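Local coordinates for Sn-glycerol-3-phosphate ABC transporter substrate-binding protein UspB (Mycobacterium tuberculosis, PDB 4MFI), which binds glycerophosphocholine and probably delivers it to a membrane permease as the substrate-binding subunit of an ABC transporter, at residues H198-A203 and G238-N243; A252-I257 and G264-A269. All blocks are in the same frame, centred on the assembly; numbering follows the deposited sequence.

Interaction 1. Residues H198-A203 and G238-N243; sequences HGWANA and GNFYRN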
# COMPACT_ATOMS: atom_id res chain seq x y z
N HIS A 198 -3.20 -21.90 -3.66
CA HIS A 198 -3.20 -20.44 -3.51
C HIS A 198 -3.77 -20.09 -2.15
O HIS A 198 -4.73 -20.70 -1.71
CB HIS A 198 -4.04 -19.79 -4.62
CG HIS A 198 -3.82 -18.31 -4.75
ND1 HIS A 198 -2.65 -17.78 -5.24
CD2 HIS A 198 -4.63 -17.26 -4.46
CE1 HIS A 198 -2.74 -16.46 -5.25
NE2 HIS A 198 -3.93 -16.12 -4.78
N GLY A 199 -3.16 -19.11 -1.49
CA GLY A 199 -3.74 -18.56 -0.28
C GLY A 199 -4.15 -17.12 -0.51
O GLY A 199 -3.40 -16.34 -1.09
N TRP A 200 -5.35 -16.79 -0.05
CA TRP A 200 -5.84 -15.41 -0.00
C TRP A 200 -5.64 -14.87 1.40
O TRP A 200 -5.85 -15.59 2.38
CB TRP A 200 -7.34 -15.37 -0.31
CG TRP A 200 -7.70 -15.72 -1.73
CD1 TRP A 200 -8.24 -16.90 -2.17
CD2 TRP A 200 -7.56 -14.89 -2.88
NE1 TRP A 200 -8.44 -16.85 -3.53
CE2 TRP A 200 -8.04 -15.62 -3.99
CE3 TRP A 200 -7.08 -13.59 -3.09
CZ2 TRP A 200 -8.03 -15.10 -5.29
CZ3 TRP A 200 -7.08 -13.08 -4.38
CH2 TRP A 200 -7.55 -13.83 -5.46
N ALA A 201 -5.28 -13.60 1.51
CA ALA A 201 -5.14 -12.97 2.82
C ALA A 201 -6.46 -13.01 3.59
O ALA A 201 -7.54 -13.08 2.99
CB ALA A 201 -4.69 -11.53 2.66
N ASN A 202 -6.36 -12.94 4.91
CA ASN A 202 -7.55 -12.84 5.76
C ASN A 202 -8.02 -11.39 5.89
O ASN A 202 -7.58 -10.53 5.12
CB ASN A 202 -7.32 -13.50 7.13
CG ASN A 202 -6.32 -12.75 8.00
OD1 ASN A 202 -5.91 -11.62 7.70
ND2 ASN A 202 -5.95 -13.37 9.11
N ALA A 203 -8.89 -11.12 6.85
CA ALA A 203 -9.50 -9.80 6.95
C ALA A 203 -8.52 -8.67 7.27
O ALA A 203 -8.89 -7.50 7.21
CB ALA A 203 -10.64 -9.81 7.96
N GLY A 238 -16.05 -11.21 -7.30
CA GLY A 238 -16.34 -11.83 -6.01
C GLY A 238 -16.56 -13.33 -6.14
O GLY A 238 -16.09 -14.12 -5.31
N ASN A 239 -17.28 -13.73 -7.19
CA ASN A 239 -17.52 -15.15 -7.43
C ASN A 239 -16.28 -15.90 -7.89
O ASN A 239 -16.12 -17.07 -7.56
CB ASN A 239 -18.70 -15.35 -8.38
CG ASN A 239 -20.03 -15.19 -7.68
OD1 ASN A 239 -20.84 -14.35 -8.04
ND2 ASN A 239 -20.25 -16.00 -6.66
N PHE A 240 -15.39 -15.23 -8.62
CA PHE A 240 -14.09 -15.83 -8.95
C PHE A 240 -13.36 -16.22 -7.67
O PHE A 240 -12.85 -17.34 -7.53
CB PHE A 240 -13.26 -14.83 -9.76
CG PHE A 240 -11.82 -15.22 -9.89
CD1 PHE A 240 -11.41 -16.09 -10.89
CD2 PHE A 240 -10.86 -14.70 -9.03
CE1 PHE A 240 -10.08 -16.44 -11.03
CE2 PHE A 240 -9.52 -15.07 -9.16
CZ PHE A 240 -9.14 -15.93 -10.16
N TYR A 241 -13.32 -15.28 -6.73
CA TYR A 241 -12.70 -15.49 -5.43
C TYR A 241 -13.41 -16.59 -4.65
O TYR A 241 -12.77 -17.52 -4.15
CB TYR A 241 -12.70 -14.15 -4.68
CG TYR A 241 -12.47 -14.21 -3.20
CD1 TYR A 241 -13.54 -14.12 -2.31
CD2 TYR A 241 -11.19 -14.31 -2.66
CE1 TYR A 241 -13.34 -14.13 -0.95
CE2 TYR A 241 -10.98 -14.32 -1.29
CZ TYR A 241 -12.07 -14.24 -0.44
OH TYR A 241 -11.88 -14.26 0.92
N ARG A 242 -14.73 -16.52 -4.55
CA ARG A 242 -15.48 -17.53 -3.81
C ARG A 242 -15.28 -18.92 -4.41
O ARG A 242 -15.10 -19.89 -3.67
CB ARG A 242 -16.97 -17.19 -3.77
CG ARG A 242 -17.78 -18.11 -2.88
CD ARG A 242 -19.25 -17.68 -2.82
NE ARG A 242 -20.00 -18.57 -1.95
CZ ARG A 242 -20.42 -19.78 -2.31
NH1 ARG A 242 -20.17 -20.21 -3.54
NH2 ARG A 242 -21.08 -20.54 -1.45
N ASN A 243 -15.32 -19.01 -5.73
CA ASN A 243 -15.18 -20.30 -6.39
C ASN A 243 -13.78 -20.87 -6.25
O ASN A 243 -13.60 -22.08 -6.19
CB ASN A 243 -15.57 -20.21 -7.87
CG ASN A 243 -17.04 -19.98 -8.07
OD1 ASN A 243 -17.85 -20.24 -7.17
ND2 ASN A 243 -17.41 -19.52 -9.26
O HOH W 1 -10.37 -13.32 3.25
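Tyr241 drives the CD2-CE2 edge of its ring into one face of the Trp200 indole, a T-shaped pair with planes at 73° and 4.7 Å between the centroids of the tyrosine ring and the indole's five-membered ring. Tyr241 CD2 lies over the middle of the indole, 3.6 Å above its plane, and Tyr241 CE2 comes equally close to Trp200 CG, at 3.6 Å. With Tyr241 CG anti to its own backbone nitrogen (chi1 163°), the phenol reaches from helix 232-245 to the strand. His198 CD2 covers the other indole face toward its rim, while Phe240 approaches at the indole edge, its CE2 4.1 Å from Trp200 CZ2.

Polar links surround these rings. A water donates to both Ala201 O and Tyr241 OH, at 2.9 Å each, and the same hydroxyl is bonded to Leu399 O. Trp200 NE1 is hydrogen-bonded to Ser244 OG, further along the same helix, which ties down the indole's polar edge. Strand 198-201 runs parallel to strand 251-254, and helix 232-245 lies between them in the chain and packs on Trp200: a beta-alpha-beta crossover, here with a long insertion, in the alpha/beta architecture of solute-binding proteins.

Interaction 2. Residues A252-I257 and G264-A269; sequences AVANDI and GILASA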
# COMPACT_ATOMS: atom_id res chain seq x y z
N ALA A 252 -7.38 -21.15 -0.38
CA ALA A 252 -7.79 -21.10 1.01
C ALA A 252 -7.55 -19.70 1.56
O ALA A 252 -6.72 -18.96 1.05
CB ALA A 252 -6.99 -22.11 1.82
N VAL A 253 -8.27 -19.35 2.63
CA VAL A 253 -7.97 -18.13 3.36
C VAL A 253 -6.84 -18.44 4.34
O VAL A 253 -6.93 -19.38 5.13
CB VAL A 253 -9.20 -17.65 4.14
CG1 VAL A 253 -8.86 -16.40 4.94
CG2 VAL A 253 -10.33 -17.35 3.18
N ALA A 254 -5.78 -17.64 4.27
CA ALA A 254 -4.58 -17.88 5.07
C ALA A 254 -4.53 -16.88 6.20
O ALA A 254 -4.81 -15.71 6.00
CB ALA A 254 -3.34 -17.73 4.20
N ASN A 255 -4.15 -17.32 7.40
CA ASN A 255 -4.00 -16.38 8.50
C ASN A 255 -2.73 -15.55 8.36
O ASN A 255 -2.79 -14.34 8.17
CB ASN A 255 -4.03 -17.10 9.85
CG ASN A 255 -3.77 -16.15 11.01
OD1 ASN A 255 -4.02 -14.95 10.92
ND2 ASN A 255 -3.28 -16.70 12.12
N ASP A 256 -1.58 -16.21 8.45
CA ASP A 256 -0.30 -15.52 8.27
C ASP A 256 0.20 -15.88 6.88
O ASP A 256 0.97 -16.83 6.71
CB ASP A 256 0.71 -15.93 9.34
CG ASP A 256 2.00 -15.11 9.30
OD1 ASP A 256 2.35 -14.56 8.22
OD2 ASP A 256 2.68 -15.01 10.34
N ILE A 257 -0.24 -15.11 5.90
CA ILE A 257 -0.05 -15.49 4.51
C ILE A 257 1.42 -15.61 4.09
O ILE A 257 1.79 -16.56 3.39
CB ILE A 257 -0.85 -14.57 3.55
CG1 ILE A 257 -0.91 -15.16 2.15
CG2 ILE A 257 -0.31 -13.13 3.56
CD1 ILE A 257 -1.91 -14.46 1.26
N GLY A 264 5.69 -23.43 2.93
CA GLY A 264 5.29 -24.40 1.92
C GLY A 264 3.85 -24.87 1.98
O GLY A 264 3.48 -25.80 1.26
N ILE A 265 3.03 -24.25 2.82
CA ILE A 265 1.62 -24.64 2.91
C ILE A 265 0.85 -24.20 1.65
O ILE A 265 -0.09 -24.88 1.22
CB ILE A 265 0.96 -24.03 4.16
CG1 ILE A 265 1.73 -24.41 5.43
CG2 ILE A 265 -0.51 -24.46 4.27
CD1 ILE A 265 1.96 -25.91 5.58
N LEU A 266 1.25 -23.06 1.08
CA LEU A 266 0.61 -22.48 -0.10
C LEU A 266 1.58 -22.49 -1.27
O LEU A 266 2.71 -22.02 -1.14
CB LEU A 266 0.24 -21.03 0.17
CG LEU A 266 -0.58 -20.74 1.42
CD1 LEU A 266 -0.69 -19.24 1.65
CD2 LEU A 266 -1.98 -21.38 1.35
N ALA A 267 1.14 -22.96 -2.44
CA ALA A 267 2.00 -22.92 -3.63
C ALA A 267 2.19 -21.50 -4.16
O ALA A 267 3.13 -21.23 -4.91
CB ALA A 267 1.46 -23.82 -4.72
N SER A 268 1.27 -20.61 -3.81
CA SER A 268 1.32 -19.23 -4.27
C SER A 268 0.45 -18.35 -3.39
O SER A 268 -0.42 -18.84 -2.66
CB SER A 268 0.88 -19.12 -5.74
OG SER A 268 -0.47 -19.50 -5.92
N ALA A 269 0.66 -17.04 -3.48
CA ALA A 269 -0.06 -16.08 -2.66
C ALA A 269 0.21 -14.68 -3.16
O ALA A 269 1.29 -14.39 -3.64
CB ALA A 269 0.40 -16.18 -1.21
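Ile257, Leu266, Ala254 and Ala269 meet without any ring, amide or carboxylate between them; the one flat group that is touched is the peptide carbonyl of Ile257, whose O lies 4.0 Å from Leu266 CD1. Everything else is aliphatic. Leu266 CD1 is the methyl shared by Ala254 and Ile257. It sits 4.0 Å from Ala254 CB and 4.1 Å from Ile257 CG1, so one methyl fills the corner between the end of strand 251-254 and the start of the helix that follows. The leucine and isoleucine side chains cross at about a right angle. Because CG1 of Ile257 is anti to the backbone N (chi1 -167°) and CD1 continues the extended chain, the isoleucine lies alongside Ala269, with CG1 3.7 Å and CD1 3.8 Å from Ala269 CB. The four side chains that touch are all buried, and the packing is purely van der Waals.

Both ends of helix 257-262 are capped. Asp256 is the N-cap, its OD1 bonded to Asn259 N, and Gly264, with positive phi, ends the helix in a Schellman motif. The backbone of Leu266 also bonds to that of Glu260. The first residue of the helix, the preceding strand and the return segment thus form a small apolar cluster. The result is a compact strand-helix-strand connection, in which a short helix of less than two turns, bounded by an N-cap and a Schellman motif, joins two strands that both bond to strand 198-201: Ala252 and Ala254 to Trp200, and Ser268 to Gly199.

Following the chain from the N terminus, the first segment reached is strand 198-201; a long excursion through short helices and a small hairpin follows before helix 232-245 returns to it, and interaction 1 closes this loop. Strand 251-254 comes next, and interaction 2 closes the much shorter loop around helix 257-262 before strand 268-272. The two loops are in series, neither nested nor crossed. They are joined by the parallel pairing of their strands: Trp200 N to Ala252 O and Trp200 O to Ala254 N, each 2.8 Å and probably hydrogen-bonded. A backbone hydrogen bond joins Gly199 and Ser268, so strand 198-201 ties both units toward the larger mixed sheet.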